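Side-chain contacts in ThiJ/PfpI family protein (Pseudomonas syringae pv. tomato, PDB 3EWN), which is of unknown function but belongs to the ThiJ/PfpI (DJ-1/PfpI) family, whose fold is related to that of the class I glutamine amidotransferases: residues R190-T193 / Y194-A198; E228-A231 / E232-K236; I120-C124 / S125-I129. All coordinates share one frame; numbering follows the deposited sequence.

How the contacts relate
From the N terminus, contact 3 (120-124 / 125-129) comes first: it closes the sharp turn between strand 119-123, inside the main sheet, and helix 126-132. Contact 1 (190-193 / 194-198) follows, at the corner where helix 177-189 ends and helix 192-201 starts. Contact 2 (228-231 / 232-236) comes last, at the break between helices 220-229 and 231-240. The three run in series and none nests in or crosses another. Contacts 1 and 2 lie on opposite sides of the chain's centre, about 38 Å apart between centres, yet both touch the second subunit. Contact 2 reaches contact 3 directly, because Phe-233 packs against Ser-125 and Leu-128.

Contact 1. Residues R190-T193 / Y194-A198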
loop_
_atom_site.group_PDB
_atom_site.type_symbol
_atom_site.label_atom_id
_atom_site.label_comp_id
_atom_site.label_asym_id
_atom_site.label_seq_id
_atom_site.Cartn_x
_atom_site.Cartn_y
_atom_site.Cartn_z
ATOM N N ARG A 190 -15.693 10.725 9.005
ATOM C CA ARG A 190 -15.751 10.923 10.451
ATOM C C ARG A 190 -15.431 12.397 10.688
ATOM O O ARG A 190 -16.276 13.251 10.442
ATOM C CB ARG A 190 -14.740 10.004 11.146
ATOM C CG ARG A 190 -14.984 8.513 10.879
ATOM C CD ARG A 190 -16.386 8.077 11.296
ATOM N NE ARG A 190 -16.668 6.689 10.928
ATOM C CZ ARG A 190 -16.291 5.624 11.629
ATOM N NH1 ARG A 190 -15.612 5.765 12.762
ATOM N NH2 ARG A 190 -16.578 4.409 11.183
ATOM N N ASP A 191 -14.234 12.704 11.176
ATOM C CA ASP A 191 -13.847 14.102 11.352
ATOM C C ASP A 191 -12.332 14.218 11.253
ATOM O O ASP A 191 -11.646 13.212 11.101
ATOM C CB ASP A 191 -14.394 14.700 12.669
ATOM C CG ASP A 191 -13.693 14.186 13.914
ATOM O OD1 ASP A 191 -12.689 13.453 13.809
ATOM O OD2 ASP A 191 -14.161 14.538 15.020
ATOM N N GLN A 192 -11.803 15.432 11.319
ATOM C CA GLN A 192 -10.362 15.604 11.179
ATOM C C GLN A 192 -9.537 14.948 12.274
ATOM O O GLN A 192 -8.447 14.433 12.017
ATOM C CB GLN A 192 -10.008 17.088 11.103
ATOM C CG GLN A 192 -8.543 17.319 10.786
ATOM C CD GLN A 192 -8.231 18.766 10.496
ATOM O OE1 GLN A 192 -9.048 19.480 9.918
ATOM N NE2 GLN A 192 -7.033 19.202 10.868
ATOM N N THR A 193 -10.044 14.967 13.500
ATOM C CA THR A 193 -9.309 14.365 14.602
ATOM C C THR A 193 -9.140 12.865 14.384
ATOM O O THR A 193 -8.074 12.305 14.653
ATOM C CB THR A 193 -10.020 14.597 15.938
ATOM O OG1 THR A 193 -10.179 16.006 16.147
ATOM C CG2 THR A 193 -9.200 14.009 17.082
ATOM N N TYR A 194 -10.195 12.217 13.901
ATOM C CA TYR A 194 -10.134 10.782 13.653
ATOM C C TYR A 194 -9.060 10.544 12.596
ATOM O O TYR A 194 -8.227 9.647 12.731
ATOM C CB TYR A 194 -11.486 10.272 13.150
ATOM C CG TYR A 194 -11.631 8.765 13.173
ATOM C CD1 TYR A 194 -12.461 8.146 14.104
ATOM C CD2 TYR A 194 -10.936 7.961 12.273
ATOM C CE1 TYR A 194 -12.600 6.765 14.142
ATOM C CE2 TYR A 194 -11.066 6.572 12.303
ATOM C CZ TYR A 194 -11.900 5.985 13.238
ATOM O OH TYR A 194 -12.048 4.619 13.267
ATOM N N ALA A 195 -9.074 11.363 11.547
ATOM C CA ALA A 195 -8.097 11.234 10.470
ATOM C C ALA A 195 -6.674 11.422 10.985
ATOM O O ALA A 195 -5.754 10.725 10.562
ATOM C CB ALA A 195 -8.387 12.254 9.370
ATOM N N GLU A 196 -6.494 12.370 11.897
ATOM C CA GLU A 196 -5.169 12.629 12.446
ATOM C C GLU A 196 -4.689 11.423 13.251
ATOM O O GLU A 196 -3.501 11.100 13.242
ATOM C CB GLU A 196 -5.198 13.895 13.300
ATOM C CG GLU A 196 -5.531 15.142 12.482
ATOM C CD GLU A 196 -5.718 16.377 13.341
ATOM O OE1 GLU A 196 -6.182 16.227 14.490
ATOM O OE2 GLU A 196 -5.413 17.495 12.862
ATOM N N CYS A 197 -5.612 10.746 13.930
ATOM C CA CYS A 197 -5.242 9.556 14.697
ATOM C C CYS A 197 -4.756 8.471 13.737
ATOM O O CYS A 197 -3.763 7.793 13.998
ATOM C CB CYS A 197 -6.432 9.030 15.494
ATOM S SG CYS A 197 -6.858 10.060 16.908
ATOM N N ALA A 198 -5.474 8.305 12.629
ATOM C CA ALA A 198 -5.107 7.318 11.621
ATOM C C ALA A 198 -3.756 7.672 11.004
ATOM O O ALA A 198 -2.944 6.792 10.720
ATOM C CB ALA A 198 -6.175 7.258 10.528
#
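The ring of Tyr-194 carries the aliphatic part of Arg-190 on one face: CG of Arg-190 sits 4.1 Å from the ring centroid of Tyr-194 in a CH-pi contact. The two side chains run side by side, and the bend of Arg-190 at chi2 (-57°) brings its guanidinium alongside the far end of the ring, NH1 of Arg-190 lying 3.5 Å from CE1 of Tyr-194. The two planes stand 71° apart, so the groups do not stack. NE of Arg-190 forms a salt bridge with Glu-24, and its NH1 and NH2 bond to the carbonyl oxygens of Pro-19 and Met-50; the hydroxyl of Tyr-194 is hydrogen-bonded to Ser-48 O and Met-50 N.

Asp-191 is the N-cap of helix 192-201. Its OD1 accepts from Tyr-194 N at 2.8 Å, tying down an amide of the first turn. At the next residue, Gln-192 reaches along the helix with CG anti to the backbone N (chi1 -173°), and NE2 of Gln-192 gives a 3.1 Å hydrogen bond to OE2 of Glu-196, one turn on. That oxygen is approached from above the carboxylate plane, the two flat groups being nearly perpendicular.

Ala-195 packs on Leu-183, Val-186 and Ala-187 of helix 177-189, and Phe-210 of the second subunit touches both Gln-192 and Ala-195.

Contact 2. Residues E228-A231 / E232-K236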
loop_
_atom_site.group_PDB
_atom_site.type_symbol
_atom_site.label_atom_id
_atom_site.label_comp_id
_atom_site.label_asym_id
_atom_site.label_seq_id
_atom_site.Cartn_x
_atom_site.Cartn_y
_atom_site.Cartn_z
ATOM N N GLU A 228 7.496 7.560 -22.761
ATOM C CA GLU A 228 7.616 6.573 -23.831
ATOM C C GLU A 228 7.200 5.174 -23.382
ATOM O O GLU A 228 6.560 4.435 -24.127
ATOM C CB GLU A 228 9.055 6.526 -24.356
ATOM C CG GLU A 228 9.436 7.741 -25.167
ATOM C CD GLU A 228 8.409 8.041 -26.243
ATOM O OE1 GLU A 228 8.170 7.160 -27.099
ATOM O OE2 GLU A 228 7.835 9.152 -26.226
ATOM N N LEU A 229 7.572 4.812 -22.160
ATOM C CA LEU A 229 7.244 3.499 -21.631
ATOM C C LEU A 229 5.736 3.268 -21.521
ATOM O O LEU A 229 5.253 2.157 -21.759
ATOM C CB LEU A 229 7.900 3.310 -20.262
ATOM C CG LEU A 229 7.680 1.957 -19.578
ATOM C CD1 LEU A 229 8.141 0.820 -20.482
ATOM C CD2 LEU A 229 8.442 1.938 -18.269
ATOM N N VAL A 230 4.990 4.313 -21.167
ATOM C CA VAL A 230 3.540 4.176 -21.029
ATOM C C VAL A 230 2.785 4.542 -22.305
ATOM O O VAL A 230 1.558 4.510 -22.333
ATOM C CB VAL A 230 2.988 5.054 -19.881
ATOM C CG1 VAL A 230 3.756 4.779 -18.600
ATOM C CG2 VAL A 230 3.061 6.520 -20.259
ATOM N N ALA A 231 3.516 4.887 -23.360
ATOM C CA ALA A 231 2.897 5.275 -24.625
ATOM C C ALA A 231 1.793 4.316 -25.081
ATOM O O ALA A 231 0.714 4.753 -25.498
ATOM C CB ALA A 231 3.966 5.399 -25.707
ATOM N N GLU A 232 2.052 3.014 -25.002
ATOM C CA GLU A 232 1.056 2.036 -25.422
ATOM C C GLU A 232 -0.224 2.145 -24.597
ATOM O O GLU A 232 -1.329 2.068 -25.141
ATOM C CB GLU A 232 1.609 0.611 -25.325
ATOM C CG GLU A 232 2.710 0.266 -26.326
ATOM C CD GLU A 232 2.314 0.527 -27.773
ATOM O OE1 GLU A 232 1.121 0.389 -28.112
ATOM O OE2 GLU A 232 3.209 0.859 -28.582
ATOM N N PHE A 233 -0.078 2.322 -23.286
ATOM C CA PHE A 233 -1.235 2.449 -22.407
ATOM C C PHE A 233 -1.968 3.762 -22.687
ATOM O O PHE A 233 -3.194 3.788 -22.771
ATOM C CB PHE A 233 -0.794 2.400 -20.942
ATOM C CG PHE A 233 -1.924 2.553 -19.958
ATOM C CD1 PHE A 233 -2.950 1.613 -19.902
ATOM C CD2 PHE A 233 -1.956 3.630 -19.079
ATOM C CE1 PHE A 233 -3.990 1.740 -18.977
ATOM C CE2 PHE A 233 -2.988 3.767 -18.151
ATOM C CZ PHE A 233 -4.009 2.820 -18.101
ATOM N N THR A 234 -1.223 4.850 -22.842
ATOM C CA THR A 234 -1.852 6.137 -23.120
ATOM C C THR A 234 -2.738 6.061 -24.355
ATOM O O THR A 234 -3.871 6.541 -24.343
ATOM C CB THR A 234 -0.813 7.242 -23.343
ATOM O OG1 THR A 234 -0.042 7.418 -22.150
ATOM C CG2 THR A 234 -1.506 8.561 -23.695
ATOM N N LYS A 235 -2.219 5.465 -25.424
ATOM C CA LYS A 235 -2.995 5.344 -26.649
ATOM C C LYS A 235 -4.214 4.442 -26.470
ATOM O O LYS A 235 -5.296 4.764 -26.954
ATOM C CB LYS A 235 -2.113 4.836 -27.796
ATOM C CG LYS A 235 -1.119 5.877 -28.306
ATOM C CD LYS A 235 -0.369 5.407 -29.550
ATOM C CE LYS A 235 0.663 4.335 -29.232
ATOM N NZ LYS A 235 1.765 4.843 -28.365
ATOM N N LYS A 236 -4.050 3.326 -25.765
ATOM C CA LYS A 236 -5.168 2.408 -25.538
ATOM C C LYS A 236 -6.235 3.041 -24.653
ATOM O O LYS A 236 -7.425 2.752 -24.802
ATOM C CB LYS A 236 -4.670 1.100 -24.916
ATOM C CG LYS A 236 -3.882 0.242 -25.896
ATOM C CD LYS A 236 -3.092 -0.854 -25.197
ATOM C CE LYS A 236 -3.991 -1.898 -24.575
ATOM N NZ LYS A 236 -3.194 -3.073 -24.124
HETATM O O HOH W 1 4.905 2.066 -24.659
#
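The carbonyl oxygen of Ala-231 is gripped twice by Lys-235. The backbone N of Lys-235 gives the main bond to Ala-231 O, 3.0 Å long and nearly straight at 167°. NZ of Lys-235 returns to Ala-231 O at 3.1 Å, a weak bond. That return depends on the lysine folding over at its far end: chi3 (-73°) and chi4 (-65°) both bend, laying the chain along the carbonyl and placing NZ of Lys-235 3.5 Å from CB of Ala-231.

One residue earlier, Val-230 O takes the backbone N of Thr-234 at 2.8 Å, almost in line with the carbonyl. The side chains of this pair meet as well, CG2 of Val-230 lying 3.7 Å from OG1 of Thr-234. The threonine hydroxyl has its hydrogen bond with Ser-146 O, which joins the helix start to the neighbouring loop.

Val-230 has left helical geometry, which marks the break between the two helices. A water bridges it, donating to Leu-229 O at 2.9 Å and accepting from Glu-232 N at 3.0 Å, so an amide at the start of the new helix is served by solvent.

Around this joint, Phe-233 packs on Leu-98 of helix 95-100 and on the loop at Ser-146 and Cys-147, Lys-236 forms a salt bridge with Asp-95, and Val-230 touches Met-201 of the second subunit.

Contact 3. Residues I120-C124 / S125-I129; sequences ITSVC and SGSLI
Ser-122 points toward the start of the helix, and its OG comes up against the CB of Ser-127, 3.4 Å from Ser-122 OG to Ser-127 CB. CB of Ser-122 rests against Gly-126, with 3.6 Å between Ser-122 CB and Gly-126 C. Ser-127 turns its own hydroxyl instead toward the carbonyl of Cys-124: Ser-127 OG is hydrogen-bonded to Thr-142 O, and it also lies 3.1 Å from Cys-124 O. The backbone N of Ser-127 adds a weak bond of 3.4 Å to the same Cys-124 O, which also accepts from Ser-143 OG.

The chain reverses here in a type II' turn from Val-123 to Gly-126, closed by Gly-126 N to Val-123 O at 3.0 Å. Cys-124 takes a positive phi (60°) in a strand-turn-helix element whose form is consistent with the nucleophile elbow of the DJ-1/PfpI and class I glutaminase folds. With SG anti to its backbone N (chi1 -160°), Cys-124 places that SG 3.1 Å from Ser-125 N, and its side chain touches Asp-38 and His-144; a glycerol lies about 4 Å from that side chain at the nearest atoms. The CB of Ser-125 points away from residues 120-124, and OG of Ser-125 is hydrogen-bonded to Gly-93 O.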
loop_
_atom_site.group_PDB
_atom_site.type_symbol
_atom_site.label_atom_id
_atom_site.label_comp_id
_atom_site.label_asym_id
_atom_site.label_seq_id
_atom_site.Cartn_x
_atom_site.Cartn_y
_atom_site.Cartn_z
ATOM N N ILE A 120 -18.620 8.199 -4.917
ATOM C CA ILE A 120 -18.116 7.441 -6.058
ATOM C C ILE A 120 -16.646 7.832 -6.123
ATOM O O ILE A 120 -16.311 9.000 -6.331
ATOM C CB ILE A 120 -18.854 7.845 -7.347
ATOM C CG1 ILE A 120 -20.320 7.409 -7.238
ATOM C CG2 ILE A 120 -18.177 7.227 -8.564
ATOM C CD1 ILE A 120 -21.183 7.827 -8.411
ATOM N N THR A 121 -15.768 6.856 -5.943
ATOM C CA THR A 121 -14.344 7.149 -5.895
ATOM C C THR A 121 -13.461 6.194 -6.678
ATOM O O THR A 121 -13.885 5.115 -7.081
ATOM C CB THR A 121 -13.862 7.127 -4.437
ATOM O OG1 THR A 121 -13.938 5.784 -3.942
ATOM C CG2 THR A 121 -14.746 8.019 -3.564
ATOM N N SER A 122 -12.214 6.606 -6.869
ATOM C CA SER A 122 -11.236 5.792 -7.574
ATOM C C SER A 122 -9.863 6.394 -7.354
ATOM O O SER A 122 -9.730 7.532 -6.899
ATOM C CB SER A 122 -11.533 5.750 -9.079
ATOM O OG SER A 122 -11.284 7.007 -9.699
ATOM N N VAL A 123 -8.843 5.608 -7.659
ATOM C CA VAL A 123 -7.465 6.053 -7.548
ATOM C C VAL A 123 -6.750 5.618 -8.822
ATOM O O VAL A 123 -7.060 4.570 -9.389
ATOM C CB VAL A 123 -6.767 5.418 -6.311
ATOM C CG1 VAL A 123 -5.251 5.556 -6.418
ATOM C CG2 VAL A 123 -7.262 6.093 -5.045
ATOM N N CYS A 124 -5.826 6.443 -9.302
ATOM C CA CYS A 124 -5.054 6.087 -10.484
ATOM C C CYS A 124 -5.948 5.861 -11.707
ATOM O O CYS A 124 -6.953 6.547 -11.878
ATOM C CB CYS A 124 -4.235 4.830 -10.169
ATOM S SG CYS A 124 -2.816 4.531 -11.237
ATOM N N SER A 125 -5.601 4.890 -12.551
ATOM C CA SER A 125 -6.398 4.636 -13.751
ATOM C C SER A 125 -7.787 4.088 -13.442
ATOM O O SER A 125 -8.563 3.798 -14.350
ATOM C CB SER A 125 -5.663 3.682 -14.699
ATOM O OG SER A 125 -5.380 2.448 -14.069
ATOM N N GLY A 126 -8.100 3.940 -12.159
ATOM C CA GLY A 126 -9.414 3.454 -11.789
ATOM C C GLY A 126 -10.493 4.402 -12.291
ATOM O O GLY A 126 -11.642 4.009 -12.468
ATOM N N SER A 127 -10.132 5.660 -12.525
ATOM C CA SER A 127 -11.120 6.614 -13.010
ATOM C C SER A 127 -11.559 6.307 -14.446
ATOM O O SER A 127 -12.549 6.855 -14.919
ATOM C CB SER A 127 -10.597 8.053 -12.886
ATOM O OG SER A 127 -9.235 8.160 -13.260
ATOM N N LEU A 128 -10.828 5.437 -15.139
ATOM C CA LEU A 128 -11.223 5.062 -16.498
ATOM C C LEU A 128 -12.436 4.144 -16.359
ATOM O O LEU A 128 -13.330 4.142 -17.201
ATOM C CB LEU A 128 -10.102 4.307 -17.224
ATOM C CG LEU A 128 -8.784 5.018 -17.550
ATOM C CD1 LEU A 128 -7.868 4.035 -18.278
ATOM C CD2 LEU A 128 -9.022 6.257 -18.407
ATOM N N ILE A 129 -12.456 3.361 -15.284
ATOM C CA ILE A 129 -13.563 2.452 -15.033
ATOM C C ILE A 129 -14.803 3.267 -14.669
ATOM O O ILE A 129 -15.895 2.982 -15.161
ATOM C CB ILE A 129 -13.221 1.454 -13.895
ATOM C CG1 ILE A 129 -12.082 0.531 -14.342
ATOM C CG2 ILE A 129 -14.462 0.641 -13.514
ATOM C CD1 ILE A 129 -11.528 -0.369 -13.229
#